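Uncharacterized protein (Desulfovibrio piger, PDB 4LG3) is of unknown function; it belongs to the DUF4875 family and packs a long helix against a mixed beta sheet. Local coordinates at residues Phe10-Glu15 and Arg65-Glu70; Arg54-Thr59 and Thr91-Ala96. One frame throughout, in Å; residues are numbered along the deposited sequence.

Interaction 1 of 2, residues Phe10-Glu15 and Arg65-Glu70; sequences FAPTKE and RYYAQE. With SO4 (sulfate ion), chain D.
Tyr67 meets Glu15, Pro12 and Phe10 from a helix that here passes the corner of an edge strand, and Arg65 opens the helical segment by turning the other way. The Arg65 chain runs extended from CG to NE and brings the guanidinium edge-on to a sulfate ion, probably from the crystallisation liquor, through weak bonds, the shortest from Arg65 NH1 to sulfate O1 at 3.0 Å; Tyr98 and Trp113 hold the same ion. Tyr66 lays its CD2 over the centre of one face of the Tyr67 ring. Tyr67 itself carries the contact. With CG beside the backbone N (chi1 -79°), the ring reaches out to the strand and Tyr67 OH donates to Glu15 OE2 at 2.7 Å, arriving 42° out of the carboxylate plane. Ring and carboxylate planes stand 75° apart. Pro12 sets CB and CG against the same hydroxyl, each 3.3 Å from Tyr67 OH, while Phe10 CE1 lies obliquely 4.4 Å from Tyr67 CE2. Glu15 OE1 bonds to Tyr27 OH, so two tyrosine hydroxyls share this carboxylate. Around the pair, strand 10-18 is bulged at Thr13 and Lys14 opposite Arg30 of strand 26-36, and the Tyr67 ring rests on Val76 and Ile78 of strand 75-81.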
loop_
_atom_site.group_PDB
_atom_site.type_symbol
_atom_site.label_atom_id
_atom_site.label_comp_id
_atom_site.label_asym_id
_atom_site.label_seq_id
_atom_site.Cartn_x
_atom_site.Cartn_y
_atom_site.Cartn_z
ATOM N N PHE A 10 0.403 -8.786 -7.889
ATOM C CA PHE A 10 0.952 -8.367 -6.619
ATOM C C PHE A 10 1.803 -9.474 -6.025
ATOM O O PHE A 10 1.774 -10.614 -6.474
ATOM C CB PHE A 10 -0.169 -7.926 -5.637
ATOM C CG PHE A 10 -1.053 -9.050 -5.127
ATOM C CD1 PHE A 10 -0.653 -9.841 -4.050
ATOM C CD2 PHE A 10 -2.289 -9.301 -5.709
ATOM C CE1 PHE A 10 -1.440 -10.906 -3.620
ATOM C CE2 PHE A 10 -3.092 -10.339 -5.252
ATOM C CZ PHE A 10 -2.663 -11.140 -4.217
ATOM N N ALA A 11 2.575 -9.112 -5.017
ATOM C CA ALA A 11 3.385 -10.031 -4.229
ATOM C C ALA A 11 3.344 -9.561 -2.780
ATOM O O ALA A 11 3.421 -8.358 -2.528
ATOM C CB ALA A 11 4.807 -10.072 -4.746
ATOM N N PRO A 12 3.158 -10.466 -1.807
ATOM C CA PRO A 12 3.188 -10.010 -0.398
ATOM C C PRO A 12 4.614 -9.615 0.036
ATOM O O PRO A 12 5.594 -10.172 -0.479
ATOM C CB PRO A 12 2.706 -11.246 0.373
ATOM C CG PRO A 12 3.144 -12.417 -0.480
ATOM C CD PRO A 12 3.049 -11.943 -1.912
ATOM N N THR A 13 4.725 -8.670 0.985
ATOM C CA THR A 13 6.012 -8.244 1.550
ATOM C C THR A 13 6.021 -8.539 3.041
ATOM O O THR A 13 7.077 -8.494 3.685
ATOM C CB THR A 13 6.280 -6.733 1.308
ATOM O OG1 THR A 13 5.238 -5.980 1.904
ATOM C CG2 THR A 13 6.419 -6.377 -0.158
ATOM N N LYS A 14 4.826 -8.776 3.594
ATOM C CA LYS A 14 4.618 -9.024 5.010
ATOM C C LYS A 14 3.276 -9.707 5.224
ATOM O O LYS A 14 2.282 -9.297 4.634
ATOM C CB LYS A 14 4.680 -7.696 5.819
ATOM C CG LYS A 14 4.802 -7.906 7.314
ATOM C CD LYS A 14 4.870 -6.598 8.044
ATOM C CE LYS A 14 5.030 -6.810 9.524
ATOM N NZ LYS A 14 5.445 -5.540 10.168
ATOM N N GLU A 15 3.261 -10.716 6.116
ATOM C CA GLU A 15 2.089 -11.523 6.491
ATOM C C GLU A 15 2.165 -11.869 7.959
ATOM O O GLU A 15 3.208 -12.348 8.421
ATOM C CB GLU A 15 2.050 -12.827 5.684
ATOM C CG GLU A 15 1.664 -12.691 4.227
ATOM C CD GLU A 15 1.630 -14.021 3.496
ATOM O OE1 GLU A 15 1.543 -15.072 4.168
ATOM O OE2 GLU A 15 1.689 -14.013 2.247
ATOM N N ARG A 65 -9.747 -11.756 -0.523
ATOM C CA ARG A 65 -10.481 -12.969 -0.856
ATOM C C ARG A 65 -9.563 -14.180 -0.915
ATOM O O ARG A 65 -9.913 -15.222 -0.357
ATOM C CB ARG A 65 -11.198 -12.803 -2.184
ATOM C CG ARG A 65 -12.308 -11.785 -2.127
ATOM C CD ARG A 65 -13.201 -12.009 -3.320
ATOM N NE ARG A 65 -14.060 -10.864 -3.610
ATOM C CZ ARG A 65 -15.275 -10.711 -3.113
ATOM N NH1 ARG A 65 -15.772 -11.606 -2.271
ATOM N NH2 ARG A 65 -16.002 -9.661 -3.447
ATOM N N TYR A 66 -8.373 -14.019 -1.502
ATOM C CA TYR A 66 -7.352 -15.065 -1.603
ATOM C C TYR A 66 -6.876 -15.511 -0.216
ATOM O O TYR A 66 -6.931 -16.694 0.082
ATOM C CB TYR A 66 -6.136 -14.624 -2.475
ATOM C CG TYR A 66 -4.933 -15.548 -2.316
ATOM C CD1 TYR A 66 -4.976 -16.874 -2.767
ATOM C CD2 TYR A 66 -3.796 -15.131 -1.621
ATOM C CE1 TYR A 66 -3.917 -17.755 -2.528
ATOM C CE2 TYR A 66 -2.733 -16.000 -1.385
ATOM C CZ TYR A 66 -2.802 -17.312 -1.830
ATOM O OH TYR A 66 -1.746 -18.154 -1.589
ATOM N N TYR A 67 -6.449 -14.576 0.627
ATOM C CA TYR A 67 -5.921 -14.875 1.943
ATOM C C TYR A 67 -6.965 -15.432 2.888
ATOM O O TYR A 67 -6.614 -16.283 3.705
ATOM C CB TYR A 67 -5.207 -13.655 2.547
ATOM C CG TYR A 67 -3.823 -13.482 1.966
ATOM C CD1 TYR A 67 -2.779 -14.332 2.333
ATOM C CD2 TYR A 67 -3.566 -12.509 1.006
ATOM C CE1 TYR A 67 -1.507 -14.189 1.785
ATOM C CE2 TYR A 67 -2.309 -12.389 0.415
ATOM C CZ TYR A 67 -1.276 -13.209 0.835
ATOM O OH TYR A 67 -0.016 -13.029 0.338
ATOM N N ALA A 68 -8.228 -15.001 2.774
ATOM C CA ALA A 68 -9.321 -15.513 3.609
ATOM C C ALA A 68 -9.492 -17.028 3.358
ATOM O O ALA A 68 -9.529 -17.812 4.300
ATOM C CB ALA A 68 -10.604 -14.747 3.311
ATOM N N GLN A 69 -9.477 -17.420 2.085
ATOM C CA GLN A 69 -9.583 -18.787 1.610
ATOM C C GLN A 69 -8.325 -19.616 1.979
ATOM O O GLN A 69 -8.454 -20.686 2.561
ATOM C CB GLN A 69 -9.797 -18.752 0.076
ATOM C CG GLN A 69 -9.658 -20.085 -0.695
ATOM C CD GLN A 69 -10.969 -20.752 -1.023
ATOM O OE1 GLN A 69 -11.949 -20.110 -1.444
ATOM N NE2 GLN A 69 -10.995 -22.074 -0.866
ATOM N N GLU A 70 -7.135 -19.112 1.656
ATOM C CA GLU A 70 -5.873 -19.805 1.841
ATOM C C GLU A 70 -5.485 -19.962 3.309
ATOM O O GLU A 70 -5.047 -21.046 3.684
ATOM C CB GLU A 70 -4.762 -19.094 1.053
ATOM C CG GLU A 70 -3.346 -19.588 1.324
ATOM C CD GLU A 70 -3.060 -21.074 1.139
ATOM O OE1 GLU A 70 -3.490 -21.656 0.114
ATOM O OE2 GLU A 70 -2.343 -21.638 1.995
HETATM S S SO4 D . -18.699 -11.376 -0.516
HETATM O O1 SO4 D . -18.710 -12.187 -1.742
HETATM O O2 SO4 D . -18.011 -12.132 0.533
HETATM O O3 SO4 D . -18.039 -10.084 -0.790
HETATM O O4 SO4 D . -20.075 -11.119 -0.088
#

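Interaction 2 of 2, residues Arg54-Thr59 and Thr91-Ala96; sequences RQLAAT and TVLATA
Leu56 and Ala94 bring the backbones of helix 53-71 and strand 92-98 together, with their CA atoms 6.1 Å apart, a close approach for a helix lying on a sheet. The strand is irregular at this point: Leu93 and Ala94 both face Leu80 of strand 75-81 in a classic beta bulge. Leu93 has a helix-like backbone (phi -98°, psi -29°), and as a result the CB atoms of two successive residues, Leu93 and Ala94, point toward the helix.

The Ala94 methyl fits within this close spacing. It sits against the main chain of the helix, with Ala94 CB 3.7 Å from Leu56 O, and it also meets the side chain, Leu56 CB lying 4.2 Å from Ala94 CB. Both branches of Leu56 turn to Leu93. Leu56 CD1 comes to 4.0 Å from Leu93 O, a carbonyl that accepts a hydrogen bond from Thr119 OG1, while Leu56 CD2 meets Leu93 CD1 at 4.3 Å. One turn on, Thr59 folds back onto its own helix: OG1 beside the backbone N (chi1 -58°) donates to Gln55 O at 2.7 Å, from the opposite face of that carbonyl to Thr59 N, and the same OG1 is also hydrogen-bonded to Gln8 N.

Leu80 touches Leu56, Leu93 and Ala94 alike, closing a buried apolar cluster. Across the two segments the contact is made by methyl and methylene groups and by carbonyl oxygens touched by carbon, so it depends on fit of shape rather than on directed polar bonds, as helix 53-71 packs on the mixed sheet in the core.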
loop_
_atom_site.group_PDB
_atom_site.type_symbol
_atom_site.label_atom_id
_atom_site.label_comp_id
_atom_site.label_asym_id
_atom_site.label_seq_id
_atom_site.Cartn_x
_atom_site.Cartn_y
_atom_site.Cartn_z
ATOM N N ARG A 54 -9.837 2.072 -9.492
ATOM C CA ARG A 54 -10.628 0.858 -9.602
ATOM C C ARG A 54 -9.707 -0.373 -9.629
ATOM O O ARG A 54 -9.989 -1.352 -8.948
ATOM C CB ARG A 54 -11.535 0.938 -10.840
ATOM C CG ARG A 54 -12.549 -0.190 -10.982
ATOM C CD ARG A 54 -13.697 -0.095 -10.003
ATOM N NE ARG A 54 -14.721 -1.123 -10.207
ATOM C CZ ARG A 54 -14.687 -2.341 -9.671
ATOM N NH1 ARG A 54 -13.654 -2.718 -8.916
ATOM N NH2 ARG A 54 -15.678 -3.197 -9.897
ATOM N N GLN A 55 -8.585 -0.300 -10.343
ATOM C CA GLN A 55 -7.618 -1.393 -10.425
ATOM C C GLN A 55 -6.895 -1.599 -9.089
ATOM O O GLN A 55 -6.667 -2.739 -8.700
ATOM C CB GLN A 55 -6.624 -1.121 -11.541
ATOM C CG GLN A 55 -7.207 -1.423 -12.914
ATOM C CD GLN A 55 -6.338 -0.941 -14.040
ATOM O OE1 GLN A 55 -5.506 -0.048 -13.882
ATOM N NE2 GLN A 55 -6.520 -1.516 -15.215
ATOM N N LEU A 56 -6.574 -0.503 -8.375
ATOM C CA LEU A 56 -5.936 -0.557 -7.065
ATOM C C LEU A 56 -6.872 -1.222 -6.052
ATOM O O LEU A 56 -6.440 -2.080 -5.288
ATOM C CB LEU A 56 -5.503 0.855 -6.582
ATOM C CG LEU A 56 -4.421 1.592 -7.429
ATOM C CD1 LEU A 56 -4.236 3.003 -6.936
ATOM C CD2 LEU A 56 -3.094 0.847 -7.419
ATOM N N ALA A 57 -8.162 -0.849 -6.072
ATOM C CA ALA A 57 -9.214 -1.427 -5.226
ATOM C C ALA A 57 -9.412 -2.919 -5.546
ATOM O O ALA A 57 -9.411 -3.735 -4.631
ATOM C CB ALA A 57 -10.519 -0.667 -5.415
ATOM N N ALA A 58 -9.507 -3.276 -6.841
ATOM C CA ALA A 58 -9.679 -4.663 -7.293
ATOM C C ALA A 58 -8.525 -5.551 -6.836
ATOM O O ALA A 58 -8.751 -6.726 -6.566
ATOM C CB ALA A 58 -9.804 -4.722 -8.802
ATOM N N THR A 59 -7.305 -4.982 -6.716
ATOM C CA THR A 59 -6.101 -5.698 -6.292
ATOM C C THR A 59 -6.218 -6.106 -4.807
ATOM O O THR A 59 -5.977 -7.275 -4.474
ATOM C CB THR A 59 -4.859 -4.833 -6.576
ATOM O OG1 THR A 59 -4.841 -4.533 -7.964
ATOM C CG2 THR A 59 -3.535 -5.531 -6.214
ATOM N N THR A 91 4.420 4.570 0.509
ATOM C CA THR A 91 3.113 5.053 0.967
ATOM C C THR A 91 2.032 4.051 0.596
ATOM O O THR A 91 2.258 3.175 -0.211
ATOM C CB THR A 91 2.770 6.462 0.406
ATOM O OG1 THR A 91 2.753 6.438 -1.023
ATOM C CG2 THR A 91 3.664 7.562 0.943
ATOM N N VAL A 92 0.854 4.218 1.170
ATOM C CA VAL A 92 -0.341 3.404 0.963
ATOM C C VAL A 92 -1.033 3.834 -0.316
ATOM O O VAL A 92 -1.388 5.002 -0.457
ATOM C CB VAL A 92 -1.308 3.526 2.183
ATOM C CG1 VAL A 92 -2.595 2.742 1.970
ATOM C CG2 VAL A 92 -0.615 3.085 3.452
ATOM N N LEU A 93 -1.250 2.869 -1.218
ATOM C CA LEU A 93 -1.994 3.049 -2.459
ATOM C C LEU A 93 -3.457 2.567 -2.310
ATOM O O LEU A 93 -4.341 3.090 -2.978
ATOM C CB LEU A 93 -1.317 2.302 -3.615
ATOM C CG LEU A 93 0.050 2.791 -4.087
ATOM C CD1 LEU A 93 0.452 2.076 -5.357
ATOM C CD2 LEU A 93 0.085 4.338 -4.286
ATOM N N ALA A 94 -3.711 1.582 -1.434
ATOM C CA ALA A 94 -5.040 1.010 -1.241
ATOM C C ALA A 94 -5.078 0.147 -0.012
ATOM O O ALA A 94 -4.056 -0.437 0.360
ATOM C CB ALA A 94 -5.435 0.158 -2.471
ATOM N N THR A 95 -6.280 0.003 0.580
ATOM C CA THR A 95 -6.560 -0.842 1.748
ATOM C C THR A 95 -7.937 -1.471 1.639
ATOM O O THR A 95 -8.839 -0.880 1.042
ATOM C CB THR A 95 -6.495 -0.062 3.107
ATOM O OG1 THR A 95 -7.532 0.920 3.164
ATOM C CG2 THR A 95 -5.163 0.557 3.400
ATOM N N ALA A 96 -8.122 -2.620 2.320
ATOM C CA ALA A 96 -9.393 -3.333 2.420
ATOM C C ALA A 96 -9.342 -4.358 3.538
ATOM O O ALA A 96 -8.357 -5.090 3.674
ATOM C CB ALA A 96 -9.741 -4.021 1.092
#

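Helix 53-71 serves both contacts: residues 54-59 pack on a strand of the mixed sheet in interaction 2, and residues 65-70 reach the strand at residues 10-15 in interaction 1. Their centres lie 14 Å apart, and they touch directly where Phe10 CD2 packs 4.0 Å from Thr59 CG2. Together they illustrate how one helix can change the chemistry of its contacts along its length. The centre of interaction 2 lies about 7 Å from the centre of the chain, buried and apolar; that of interaction 1, about 13 Å away from it, is partly buried and adds a tyrosine-carboxylate bond. The sulfate lies beyond Arg65, bonded weakly to it and also to Trp113 and Tyr98, the latter on interaction 2's strand 92-98.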